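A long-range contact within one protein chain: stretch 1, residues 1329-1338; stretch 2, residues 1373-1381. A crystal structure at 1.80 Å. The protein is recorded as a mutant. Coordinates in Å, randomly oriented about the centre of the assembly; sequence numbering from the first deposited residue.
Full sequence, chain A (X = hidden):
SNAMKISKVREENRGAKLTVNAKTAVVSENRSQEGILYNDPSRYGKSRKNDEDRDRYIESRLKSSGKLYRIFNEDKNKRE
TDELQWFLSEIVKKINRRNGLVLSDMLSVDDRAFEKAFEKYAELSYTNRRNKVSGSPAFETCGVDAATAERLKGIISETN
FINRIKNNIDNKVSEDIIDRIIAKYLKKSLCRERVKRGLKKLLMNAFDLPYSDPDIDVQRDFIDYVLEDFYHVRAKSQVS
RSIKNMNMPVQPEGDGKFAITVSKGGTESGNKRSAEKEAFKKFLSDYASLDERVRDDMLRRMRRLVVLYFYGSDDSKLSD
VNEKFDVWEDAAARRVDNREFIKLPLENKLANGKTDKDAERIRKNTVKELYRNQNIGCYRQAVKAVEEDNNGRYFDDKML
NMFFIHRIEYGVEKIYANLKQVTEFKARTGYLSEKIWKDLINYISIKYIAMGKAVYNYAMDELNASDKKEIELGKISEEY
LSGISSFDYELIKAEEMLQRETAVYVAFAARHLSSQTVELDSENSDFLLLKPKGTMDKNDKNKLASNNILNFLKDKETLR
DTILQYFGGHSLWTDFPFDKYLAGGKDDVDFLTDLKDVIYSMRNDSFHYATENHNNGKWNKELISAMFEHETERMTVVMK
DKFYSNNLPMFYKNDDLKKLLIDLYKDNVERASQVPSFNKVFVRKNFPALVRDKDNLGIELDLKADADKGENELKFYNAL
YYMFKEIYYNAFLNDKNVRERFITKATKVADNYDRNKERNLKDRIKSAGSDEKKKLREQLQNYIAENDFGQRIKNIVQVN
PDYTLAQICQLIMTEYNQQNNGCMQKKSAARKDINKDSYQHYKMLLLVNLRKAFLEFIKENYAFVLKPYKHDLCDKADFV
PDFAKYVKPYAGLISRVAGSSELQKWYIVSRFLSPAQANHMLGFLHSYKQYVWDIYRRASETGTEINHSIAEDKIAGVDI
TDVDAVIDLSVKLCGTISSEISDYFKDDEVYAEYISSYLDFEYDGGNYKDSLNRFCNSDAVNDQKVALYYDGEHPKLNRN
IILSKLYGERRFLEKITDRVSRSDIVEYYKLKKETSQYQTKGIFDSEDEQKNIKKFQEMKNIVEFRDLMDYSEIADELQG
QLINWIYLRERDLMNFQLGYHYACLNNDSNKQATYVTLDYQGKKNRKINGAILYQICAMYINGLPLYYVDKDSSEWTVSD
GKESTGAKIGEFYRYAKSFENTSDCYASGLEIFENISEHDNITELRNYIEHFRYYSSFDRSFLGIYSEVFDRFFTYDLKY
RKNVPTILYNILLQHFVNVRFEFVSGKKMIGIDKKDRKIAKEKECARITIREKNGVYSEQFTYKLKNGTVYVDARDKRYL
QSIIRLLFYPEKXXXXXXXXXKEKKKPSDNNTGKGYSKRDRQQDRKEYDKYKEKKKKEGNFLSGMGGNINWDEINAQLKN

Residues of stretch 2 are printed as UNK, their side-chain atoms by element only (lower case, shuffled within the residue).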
# COMPACT_ATOMS: atom_id res chain seq x y z
N THR A 1329 2.41 -13.11 16.35
CA THR A 1329 3.77 -13.41 16.75
C THR A 1329 4.37 -14.20 15.62
O THR A 1329 3.73 -14.37 14.57
CB THR A 1329 3.80 -14.15 18.09
OG1 THR A 1329 5.14 -14.16 18.58
CG2 THR A 1329 3.27 -15.57 17.92
N ILE A 1330 5.59 -14.68 15.81
CA ILE A 1330 6.29 -15.43 14.78
C ILE A 1330 6.52 -16.84 15.32
O ILE A 1330 6.80 -17.01 16.51
CB ILE A 1330 7.60 -14.72 14.39
CG1 ILE A 1330 7.25 -13.37 13.74
CG2 ILE A 1330 8.41 -15.56 13.44
CD1 ILE A 1330 8.43 -12.48 13.51
N ARG A 1331 6.36 -17.84 14.44
CA ARG A 1331 6.54 -19.24 14.83
C ARG A 1331 7.83 -19.42 15.62
O ARG A 1331 8.89 -18.97 15.19
CB ARG A 1331 6.54 -20.13 13.58
CG ARG A 1331 6.06 -21.55 13.83
CD ARG A 1331 5.78 -22.29 12.53
NE ARG A 1331 7.01 -22.53 11.78
CZ ARG A 1331 7.07 -23.26 10.67
NH1 ARG A 1331 5.97 -23.81 10.16
NH2 ARG A 1331 8.24 -23.44 10.05
N GLU A 1332 7.72 -20.05 16.79
CA GLU A 1332 8.87 -20.14 17.69
C GLU A 1332 9.99 -20.97 17.09
O GLU A 1332 11.17 -20.73 17.40
CB GLU A 1332 8.42 -20.71 19.04
CG GLU A 1332 6.99 -20.34 19.40
CD GLU A 1332 6.54 -20.90 20.74
OE1 GLU A 1332 7.36 -20.91 21.69
OE2 GLU A 1332 5.37 -21.34 20.84
N LYS A 1333 9.65 -21.93 16.23
CA LYS A 1333 10.62 -22.82 15.61
C LYS A 1333 10.63 -22.57 14.10
O LYS A 1333 9.60 -22.76 13.44
CB LYS A 1333 10.29 -24.28 15.92
CG LYS A 1333 10.81 -25.29 14.92
CD LYS A 1333 10.92 -26.66 15.56
CE LYS A 1333 12.33 -26.89 16.11
NZ LYS A 1333 13.35 -26.91 15.03
N ASN A 1334 11.78 -22.15 13.58
CA ASN A 1334 11.96 -21.89 12.15
C ASN A 1334 10.90 -20.91 11.65
O ASN A 1334 10.22 -21.15 10.65
CB ASN A 1334 11.93 -23.18 11.34
CG ASN A 1334 13.09 -24.09 11.69
OD1 ASN A 1334 14.15 -23.61 12.07
ND2 ASN A 1334 12.89 -25.39 11.56
N GLY A 1335 10.74 -19.82 12.39
CA GLY A 1335 9.80 -18.80 12.00
C GLY A 1335 10.36 -17.69 11.15
O GLY A 1335 9.59 -16.93 10.55
N VAL A 1336 11.68 -17.58 11.07
CA VAL A 1336 12.35 -16.50 10.35
C VAL A 1336 13.43 -17.12 9.48
O VAL A 1336 14.28 -17.87 9.98
CB VAL A 1336 12.97 -15.46 11.30
CG1 VAL A 1336 13.75 -14.39 10.53
CG2 VAL A 1336 11.89 -14.79 12.20
N TYR A 1337 13.40 -16.84 8.18
CA TYR A 1337 14.50 -17.28 7.33
C TYR A 1337 14.81 -16.21 6.29
O TYR A 1337 13.97 -15.37 5.96
CB TYR A 1337 14.24 -18.64 6.67
CG TYR A 1337 13.02 -18.71 5.78
CD1 TYR A 1337 11.76 -18.93 6.32
CD2 TYR A 1337 13.13 -18.59 4.39
CE1 TYR A 1337 10.64 -19.01 5.52
CE2 TYR A 1337 12.00 -18.66 3.58
CZ TYR A 1337 10.77 -18.87 4.16
OH TYR A 1337 9.64 -18.95 3.38
N SER A 1338 16.04 -16.25 5.79
CA SER A 1338 16.48 -15.31 4.78
C SER A 1338 16.00 -15.75 3.41
O SER A 1338 15.97 -16.94 3.10
CB SER A 1338 18.00 -15.20 4.78
OG SER A 1338 18.44 -14.30 3.76
N UNK A 1373 13.13 -13.60 22.75
CA UNK A 1373 12.73 -14.89 22.23
C UNK A 1373 13.98 -15.71 21.96
O UNK A 1373 15.09 -15.18 21.84
c UNK A 1373 10.79 -13.75 21.10
c UNK A 1373 12.74 -14.49 19.73
c UNK A 1373 11.87 -14.79 20.94
N UNK A 1374 13.78 -17.02 21.88
CA UNK A 1374 14.87 -17.94 21.57
C UNK A 1374 15.16 -17.83 20.08
O UNK A 1374 14.51 -18.47 19.26
c UNK A 1374 14.49 -19.36 21.97
o UNK A 1374 16.49 -20.18 20.92
n UNK A 1374 15.65 -21.40 22.61
c UNK A 1374 15.63 -20.35 21.79
N UNK A 1375 16.16 -17.02 19.73
CA UNK A 1375 16.40 -16.75 18.32
C UNK A 1375 17.08 -17.91 17.62
O UNK A 1375 16.88 -18.10 16.42
c UNK A 1375 18.57 -12.70 19.47
s UNK A 1375 17.13 -12.71 18.41
c UNK A 1375 16.43 -14.31 18.75
c UNK A 1375 17.21 -15.47 18.18
N UNK A 1376 17.86 -18.72 18.35
CA UNK A 1376 18.40 -19.94 17.76
C UNK A 1376 17.30 -20.85 17.25
O UNK A 1376 17.40 -21.42 16.16
o UNK A 1376 20.93 -20.05 20.36
c UNK A 1376 19.27 -20.68 18.78
o UNK A 1376 20.99 -19.07 18.38
c UNK A 1376 20.48 -19.87 19.21
N UNK A 1377 16.23 -21.02 18.03
CA UNK A 1377 15.14 -21.86 17.56
C UNK A 1377 14.34 -21.17 16.46
O UNK A 1377 13.88 -21.82 15.52
o UNK A 1377 13.87 -25.15 20.95
c UNK A 1377 14.24 -22.26 18.73
c UNK A 1377 14.35 -23.74 19.11
c UNK A 1377 13.56 -24.10 20.35
o UNK A 1377 12.64 -23.35 20.73
N UNK A 1378 14.16 -19.85 16.57
CA UNK A 1378 13.29 -19.16 15.62
C UNK A 1378 13.93 -19.03 14.24
O UNK A 1378 13.24 -19.10 13.22
c UNK A 1378 12.93 -17.78 16.17
c UNK A 1378 11.98 -17.01 15.25
s UNK A 1378 11.32 -15.55 16.09
c UNK A 1378 10.18 -16.29 17.25
N UNK A 1379 15.24 -18.82 14.19
CA UNK A 1379 15.91 -18.60 12.92
C UNK A 1379 16.19 -19.94 12.25
O UNK A 1379 16.74 -20.86 12.86
c UNK A 1379 16.89 -16.41 13.67
c UNK A 1379 17.21 -17.80 13.12
c UNK A 1379 18.11 -15.58 14.00
c UNK A 1379 17.97 -17.74 11.80
N UNK A 1380 15.78 -20.05 10.99
CA UNK A 1380 16.04 -21.22 10.16
C UNK A 1380 17.22 -20.95 9.24
O UNK A 1380 17.41 -19.83 8.76
o UNK A 1380 12.98 -24.02 7.96
o UNK A 1380 13.36 -22.26 6.72
c UNK A 1380 14.80 -21.58 9.35
c UNK A 1380 14.95 -22.77 8.42
c UNK A 1380 13.67 -23.04 7.64
N UNK A 1381 18.02 -22.00 9.00
CA UNK A 1381 19.11 -21.93 8.04
C UNK A 1381 19.38 -23.32 7.45
O UNK A 1381 18.63 -23.80 6.60
c UNK A 1381 21.42 -21.05 7.60
c UNK A 1381 20.39 -21.38 8.68
c UNK A 1381 20.94 -22.39 9.69
O HOH W 1 11.95 -19.08 19.41
O HOH W 2 17.88 -18.11 6.94

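Position 1373 has three side-chain carbons, two of them carried by the first. None comes near stretch 1. A fork of two methyls on CB is valine: Val1373.

Position 1374 has two carbons, the second carrying one oxygen and one nitrogen. That is an amide on a short stem, Asn1374. Its OD1 accepts from N of position 1377 at 3.0 Å and caps the helix that follows. Its backbone O faces stretch 1 through a water, which donates to Asn1374 O at 2.6 Å and to Glu1332 O at 2.7 Å.

Position 1375 is an unbranched chain of two carbons, a sulfur and a terminal carbon. This is a thioether, Met1375. It points away and makes no contact.

Position 1376 has two carbons, the second carrying two oxygens. A carboxylate one carbon beyond CB is aspartate, Asp1376. It also points away.

Position 1377 has three carbons, the last carrying two oxygens: Glu1377. Its backbone does the bonding here. Glu1377 O accepts from Asn1334 N at 2.9 Å, almost in line, and lies 3.4 Å from Lys1333 CA in a CA-H...O contact.

Position 1378 is again two carbons, a sulfur and a carbon, unbranched. It is buried, and its sulfur lies 3.9 Å from Ile1330 CG2. It is Met1378. Its CG is 3.8 Å from Val1336 CG2, and its CE reaches Ile1330 O at 3.5 Å.

Position 1379 has four carbons, forked at the first, with one arm two carbons long. That is Ile1379. Its side chain points away, but its CA approaches Val1336 O at 3.4 Å.

Position 1380 has three carbons, the last carrying two oxygens, and its CB points toward stretch 1. It is Glu1380. Its CB is 3.5 Å from Asn1334 OD1, and its OE1 is 3.7 Å from Tyr1337 CG, oblique to the ring.

Position 1381 has one carbon carrying two more. It is Val1381, pointing away and out of contact.

The contact is held mainly by backbone. Met1378 O receives Val1336 N at 3.1 Å and, weakly, Gly1335 N at 2.7 Å. Glu1380 N returns a bond to Val1336 O at 2.8 Å. Together these bonds bracket Ile1379 and make a single beta bridge between Val1336 and Ile1379. Just beyond it, a second water accepts from Ser1338 N at 2.9 Å and donates to Glu1380 O at 2.5 Å. Met1378 adds the apolar packing, filling the space beside Ile1330 and Val1336.

Stretch 2 (1373-1381) VNMDEMIEV
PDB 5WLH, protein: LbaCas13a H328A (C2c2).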